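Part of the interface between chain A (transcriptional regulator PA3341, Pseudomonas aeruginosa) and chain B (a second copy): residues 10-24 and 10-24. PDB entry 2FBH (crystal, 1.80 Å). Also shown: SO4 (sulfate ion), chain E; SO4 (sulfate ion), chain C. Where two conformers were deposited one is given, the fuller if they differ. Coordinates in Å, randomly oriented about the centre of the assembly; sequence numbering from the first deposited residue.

Chain A 10-24: YFGTLLAQTSRAWRA
Chain B, residues 10-24: YFGTLLAQTSRAWRA

This is a two-fold symmetric helix-to-helix contact, apolar along its middle and joined at each end by a water and a sulfate ion, with no direct hydrogen bond between the chains. In each copy residues 11-24 are helical, with phi/psi near -64/-42. Backbone bonds run from each N to the O four residues earlier, starting with L14(A) N to Y10(A) O at 3.0 Å. The helix axes approach to 9.1 Å, and their N-to-C directions differ by 133°. The register sets A16(A) CA 5.4 Å from S19(B) CA, and the two-fold axis repeats this as S19(A) with A16(B). The two stretches together bury 741 Å².

L15(A) and L15(B) (chi1 t, chi2 p) lie at the centre. L15(A) sits as a knob among L15(B), T18(B), S19(B) and W22(B). L15(A) CD2 is 3.8 Å from T18(B) CG2 and 3.9 Å from W22(B) CE3. L15(A) CD1 and L15(B) CD1 are modelled 2.5 Å apart, which is too close. T18(A) (chi1 m) turns its hydroxyl back to its own helix, with T18(A) OG1 donating to L14(A) O at 2.8 Å. Small residues line the close approach: S19(B) OG (chi1 t) is 3.2 Å from A16(A) CA.

W22(B) (chi1 t, chi2 -35°) lays its six-membered ring over G12(A). The G12(A) CA is 3.5 Å from the centroid of that W22(B) ring, 14° off the normal, a CH-pi contact. A CB on G12(A) would clash with W22(B) CE2 and R23(B) NH1. F11(A) (chi1 t, chi2 107°) meets the same indole rim to rim. F11(A) CD2 is 3.3 Å from W22(B) CZ3, and the planes are 18° apart.

R23(B) (chi1 m, chi2 m, chi3 144°, chi4 -176°) brings its guanidinium to the start of helix A. R23(B) NH1 is 2.8 Å from G12(A) O, but the angle is too poor for a hydrogen bond. Water 1 makes the link instead. Water 1 donates to G12(A) O at 2.8 Å, accepts from R23(B) NE at 3.0 Å and hydrogen-bonds S19(B) OG at 2.8 Å.

The chain E sulfate, probably from the crystallisation liquor, joins G12(A) and T13(A) at the start of the helix to R23(B); the ion's negative charge suits the guanidinium, and the amides and hydroxyl donate to it. R23(B) NH1 donates to sulfate O2 at 2.7 Å, G12(A) N to sulfate O1 at 2.9 Å, and T13(A) OG1 (chi1 m) to sulfate O3 at 2.8 Å. T13(A) N adds a weak bond to sulfate O3 at 3.0 Å. Water 2 and the chain C sulfate repeat this at the other end.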

# COMPACT_ATOMS: atom_id res chain seq x y z
N TYR A 10 -6.07 14.02 -6.69
CA TYR A 10 -6.12 13.11 -5.54
C TYR A 10 -4.70 12.53 -5.55
O TYR A 10 -4.41 11.42 -6.02
CB TYR A 10 -7.17 12.09 -5.76
CG TYR A 10 -8.54 12.74 -5.86
CD1 TYR A 10 -9.36 12.49 -6.94
CD2 TYR A 10 -9.01 13.57 -4.81
CE1 TYR A 10 -10.66 13.04 -7.00
CE2 TYR A 10 -10.30 14.14 -4.85
CZ TYR A 10 -11.11 13.86 -5.94
OH TYR A 10 -12.38 14.40 -5.98
N PHE A 11 -3.83 13.38 -5.02
CA PHE A 11 -2.43 13.08 -4.95
C PHE A 11 -2.21 11.79 -4.16
O PHE A 11 -1.34 10.98 -4.53
CB PHE A 11 -1.79 14.24 -4.17
CG PHE A 11 -0.30 14.18 -4.14
CD1 PHE A 11 0.46 15.06 -4.88
CD2 PHE A 11 0.36 13.29 -3.32
CE1 PHE A 11 1.85 15.01 -4.82
CE2 PHE A 11 1.74 13.23 -3.28
CZ PHE A 11 2.47 14.09 -4.05
N GLY A 12 -2.93 11.62 -3.03
CA GLY A 12 -2.69 10.44 -2.21
C GLY A 12 -3.07 9.16 -2.99
O GLY A 12 -2.41 8.13 -2.85
N THR A 13 -4.12 9.26 -3.79
CA THR A 13 -4.56 8.12 -4.57
C THR A 13 -3.55 7.76 -5.63
O THR A 13 -3.29 6.59 -5.84
CB THR A 13 -5.94 8.35 -5.23
OG1 THR A 13 -6.90 8.42 -4.19
CG2 THR A 13 -6.25 7.16 -6.07
N LEU A 14 -2.94 8.77 -6.27
CA LEU A 14 -1.91 8.48 -7.32
C LEU A 14 -0.71 7.77 -6.64
O LEU A 14 -0.20 6.74 -7.12
CB LEU A 14 -1.44 9.76 -7.98
CG LEU A 14 -0.24 9.53 -8.95
CD1 LEU A 14 -0.57 8.64 -10.16
CD2 LEU A 14 0.27 10.94 -9.34
N LEU A 15 -0.33 8.22 -5.44
CA LEU A 15 0.78 7.59 -4.75
C LEU A 15 0.44 6.13 -4.40
O LEU A 15 1.23 5.23 -4.60
CB LEU A 15 1.10 8.41 -3.47
CG LEU A 15 2.02 7.84 -2.46
CD1 LEU A 15 3.34 7.66 -3.18
CD2 LEU A 15 2.20 8.93 -1.36
N ALA A 16 -0.79 5.92 -3.91
CA ALA A 16 -1.15 4.54 -3.49
C ALA A 16 -1.21 3.61 -4.67
O ALA A 16 -0.83 2.40 -4.60
CB ALA A 16 -2.47 4.61 -2.81
N GLN A 17 -1.78 4.11 -5.76
CA GLN A 17 -1.90 3.30 -6.99
C GLN A 17 -0.54 2.91 -7.59
O GLN A 17 -0.37 1.76 -8.06
CB GLN A 17 -2.74 4.04 -8.00
CG GLN A 17 -4.24 4.06 -7.60
CD GLN A 17 -5.11 4.73 -8.71
OE1 GLN A 17 -4.58 5.17 -9.75
NE2 GLN A 17 -6.46 4.73 -8.51
N THR A 18 0.41 3.86 -7.57
CA THR A 18 1.73 3.64 -8.12
C THR A 18 2.45 2.61 -7.24
O THR A 18 3.06 1.69 -7.73
CB THR A 18 2.54 4.96 -8.15
OG1 THR A 18 1.83 5.95 -8.92
CG2 THR A 18 3.88 4.70 -8.85
N SER A 19 2.36 2.80 -5.91
CA SER A 19 2.93 1.86 -4.95
C SER A 19 2.31 0.46 -5.13
O SER A 19 3.06 -0.51 -5.16
CB SER A 19 2.80 2.36 -3.53
OG SER A 19 3.66 1.48 -2.71
N ARG A 20 0.98 0.35 -5.21
CA ARG A 20 0.32 -0.95 -5.43
C ARG A 20 0.80 -1.58 -6.71
O ARG A 20 1.00 -2.82 -6.74
CB ARG A 20 -1.17 -0.77 -5.52
CG ARG A 20 -1.99 -2.03 -5.77
CD ARG A 20 -3.49 -1.65 -5.62
NE ARG A 20 -3.70 -0.58 -4.61
CZ ARG A 20 -3.46 -0.69 -3.29
NH1 ARG A 20 -3.03 -1.85 -2.77
NH2 ARG A 20 -3.68 0.35 -2.48
N ALA A 21 0.94 -0.79 -7.77
CA ALA A 21 1.34 -1.36 -9.10
C ALA A 21 2.77 -1.90 -8.97
O ALA A 21 3.08 -2.98 -9.51
CB ALA A 21 1.25 -0.26 -10.18
N TRP A 22 3.66 -1.18 -8.28
CA TRP A 22 5.04 -1.61 -8.19
C TRP A 22 5.12 -2.89 -7.34
O TRP A 22 5.74 -3.90 -7.73
CB TRP A 22 5.85 -0.49 -7.55
CG TRP A 22 7.30 -0.65 -7.51
CD1 TRP A 22 8.02 -1.81 -7.35
CD2 TRP A 22 8.23 0.40 -7.53
NE1 TRP A 22 9.38 -1.54 -7.27
CE2 TRP A 22 9.53 -0.18 -7.40
CE3 TRP A 22 8.09 1.80 -7.64
CZ2 TRP A 22 10.69 0.57 -7.43
CZ3 TRP A 22 9.30 2.58 -7.64
CH2 TRP A 22 10.56 1.95 -7.53
N ARG A 23 4.45 -2.90 -6.20
CA ARG A 23 4.43 -4.15 -5.40
C ARG A 23 3.75 -5.34 -6.13
O ARG A 23 4.17 -6.49 -5.94
CB ARG A 23 3.82 -3.86 -4.04
CG ARG A 23 4.58 -2.75 -3.27
CD ARG A 23 6.06 -3.09 -3.10
NE ARG A 23 6.90 -1.92 -3.18
CZ ARG A 23 8.23 -1.96 -3.13
NH1 ARG A 23 8.92 -0.86 -3.19
NH2 ARG A 23 8.88 -3.12 -3.00
N ALA A 24 2.78 -5.07 -6.99
CA ALA A 24 2.14 -6.16 -7.79
C ALA A 24 3.17 -6.72 -8.73
O ALA A 24 3.24 -7.94 -8.96
CB ALA A 24 0.97 -5.67 -8.57
N TYR B 10 16.31 2.74 -2.12
CA TYR B 10 15.22 1.78 -2.29
C TYR B 10 14.02 2.72 -2.46
O TYR B 10 13.22 3.00 -1.55
CB TYR B 10 15.13 0.93 -1.08
CG TYR B 10 16.39 0.11 -0.89
CD1 TYR B 10 17.07 0.14 0.31
CD2 TYR B 10 16.86 -0.73 -1.94
CE1 TYR B 10 18.22 -0.67 0.50
CE2 TYR B 10 18.00 -1.53 -1.77
CZ TYR B 10 18.66 -1.50 -0.55
OH TYR B 10 19.77 -2.31 -0.38
N PHE B 11 13.97 3.21 -3.70
CA PHE B 11 12.95 4.13 -4.09
C PHE B 11 11.57 3.51 -3.89
O PHE B 11 10.63 4.23 -3.46
CB PHE B 11 13.15 4.35 -5.60
CG PHE B 11 12.28 5.43 -6.17
CD1 PHE B 11 12.81 6.65 -6.53
CD2 PHE B 11 10.95 5.20 -6.40
CE1 PHE B 11 11.99 7.63 -7.08
CE2 PHE B 11 10.13 6.20 -6.92
CZ PHE B 11 10.66 7.40 -7.24
N GLY B 12 11.39 2.23 -4.24
CA GLY B 12 10.06 1.63 -4.13
C GLY B 12 9.63 1.58 -2.65
O GLY B 12 8.45 1.76 -2.34
N THR B 13 10.59 1.33 -1.77
CA THR B 13 10.30 1.26 -0.36
C THR B 13 9.89 2.61 0.18
O THR B 13 8.95 2.68 0.97
CB THR B 13 11.48 0.71 0.47
OG1 THR B 13 11.65 -0.66 0.11
CG2 THR B 13 11.09 0.76 1.91
N LEU B 14 10.55 3.68 -0.27
CA LEU B 14 10.18 5.05 0.21
C LEU B 14 8.73 5.36 -0.25
O LEU B 14 7.87 5.82 0.52
CB LEU B 14 11.13 6.09 -0.35
CG LEU B 14 10.67 7.54 -0.02
CD1 LEU B 14 10.67 7.89 1.47
CD2 LEU B 14 11.60 8.47 -0.87
N LEU B 15 8.39 4.97 -1.49
CA LEU B 15 7.05 5.21 -1.98
C LEU B 15 6.01 4.43 -1.15
O LEU B 15 4.99 4.96 -0.75
CB LEU B 15 6.98 4.81 -3.48
CG LEU B 15 5.66 4.73 -4.15
CD1 LEU B 15 5.08 6.13 -4.06
CD2 LEU B 15 5.95 4.39 -5.64
N ALA B 16 6.35 3.17 -0.86
CA ALA B 16 5.35 2.33 -0.13
C ALA B 16 5.16 2.85 1.28
O ALA B 16 4.02 2.83 1.85
CB ALA B 16 5.86 0.94 -0.11
N GLN B 17 6.27 3.23 1.91
CA GLN B 17 6.20 3.75 3.29
C GLN B 17 5.41 5.06 3.40
O GLN B 17 4.65 5.23 4.39
CB GLN B 17 7.61 3.93 3.82
CG GLN B 17 8.29 2.56 4.12
CD GLN B 17 9.69 2.77 4.77
OE1 GLN B 17 10.13 3.91 4.98
NE2 GLN B 17 10.35 1.63 5.16
N THR B 18 5.58 5.95 2.42
CA THR B 18 4.91 7.23 2.41
C THR B 18 3.41 6.98 2.19
O THR B 18 2.59 7.55 2.88
CB THR B 18 5.46 8.13 1.28
OG1 THR B 18 6.88 8.30 1.43
CG2 THR B 18 4.81 9.51 1.39
N SER B 19 3.09 6.11 1.23
CA SER B 19 1.70 5.71 0.96
C SER B 19 1.07 5.08 2.22
O SER B 19 -0.04 5.44 2.57
CB SER B 19 1.60 4.83 -0.25
OG SER B 19 0.15 4.75 -0.56
N ARG B 20 1.75 4.12 2.86
CA ARG B 20 1.24 3.50 4.09
C ARG B 20 1.01 4.54 5.16
O ARG B 20 -0.01 4.44 5.89
CB ARG B 20 2.22 2.49 4.61
CG ARG B 20 1.83 1.76 5.91
CD ARG B 20 2.88 0.64 6.15
NE ARG B 20 3.39 0.07 4.88
CZ ARG B 20 2.66 -0.62 3.98
NH1 ARG B 20 1.37 -0.88 4.20
NH2 ARG B 20 3.24 -1.07 2.86
N ALA B 21 1.93 5.47 5.30
CA ALA B 21 1.80 6.50 6.40
C ALA B 21 0.57 7.36 6.10
O ALA B 21 -0.19 7.71 7.02
CB ALA B 21 3.09 7.35 6.45
N TRP B 22 0.35 7.74 4.84
CA TRP B 22 -0.76 8.61 4.51
C TRP B 22 -2.09 7.85 4.73
O TRP B 22 -3.02 8.35 5.39
CB TRP B 22 -0.62 9.04 3.05
CG TRP B 22 -1.56 10.05 2.57
CD1 TRP B 22 -2.87 10.24 2.92
CD2 TRP B 22 -1.27 10.98 1.55
NE1 TRP B 22 -3.44 11.25 2.16
CE2 TRP B 22 -2.46 11.73 1.33
CE3 TRP B 22 -0.12 11.24 0.79
CZ2 TRP B 22 -2.53 12.77 0.42
CZ3 TRP B 22 -0.20 12.31 -0.18
CH2 TRP B 22 -1.40 13.04 -0.34
N ARG B 23 -2.17 6.63 4.24
CA ARG B 23 -3.40 5.84 4.51
C ARG B 23 -3.62 5.55 6.02
O ARG B 23 -4.78 5.49 6.46
CB ARG B 23 -3.38 4.58 3.65
CG ARG B 23 -3.27 4.89 2.14
CD ARG B 23 -4.40 5.81 1.67
NE ARG B 23 -3.96 6.73 0.65
CZ ARG B 23 -4.74 7.67 0.13
NH1 ARG B 23 -4.28 8.46 -0.80
NH2 ARG B 23 -6.00 7.83 0.53
N ALA B 24 -2.56 5.43 6.80
CA ALA B 24 -2.70 5.24 8.28
C ALA B 24 -3.31 6.48 8.86
O ALA B 24 -4.16 6.42 9.76
CB ALA B 24 -1.39 4.97 8.93
S SO4 E . -6.25 11.60 -1.51
O1 SO4 E . -5.43 12.67 -2.01
O2 SO4 E . -5.57 10.77 -0.50
O3 SO4 E . -6.50 10.76 -2.66
O4 SO4 E . -7.51 12.19 -0.95
S SO4 C . 12.60 -1.20 -3.96
O1 SO4 C . 13.14 -0.05 -4.62
O2 SO4 C . 11.23 -1.52 -4.36
O3 SO4 C . 12.56 -0.84 -2.55
O4 SO4 C . 13.51 -2.37 -4.21
O HOH W 1 -1.21 7.15 -0.49
O HOH W 2 6.15 0.94 -3.76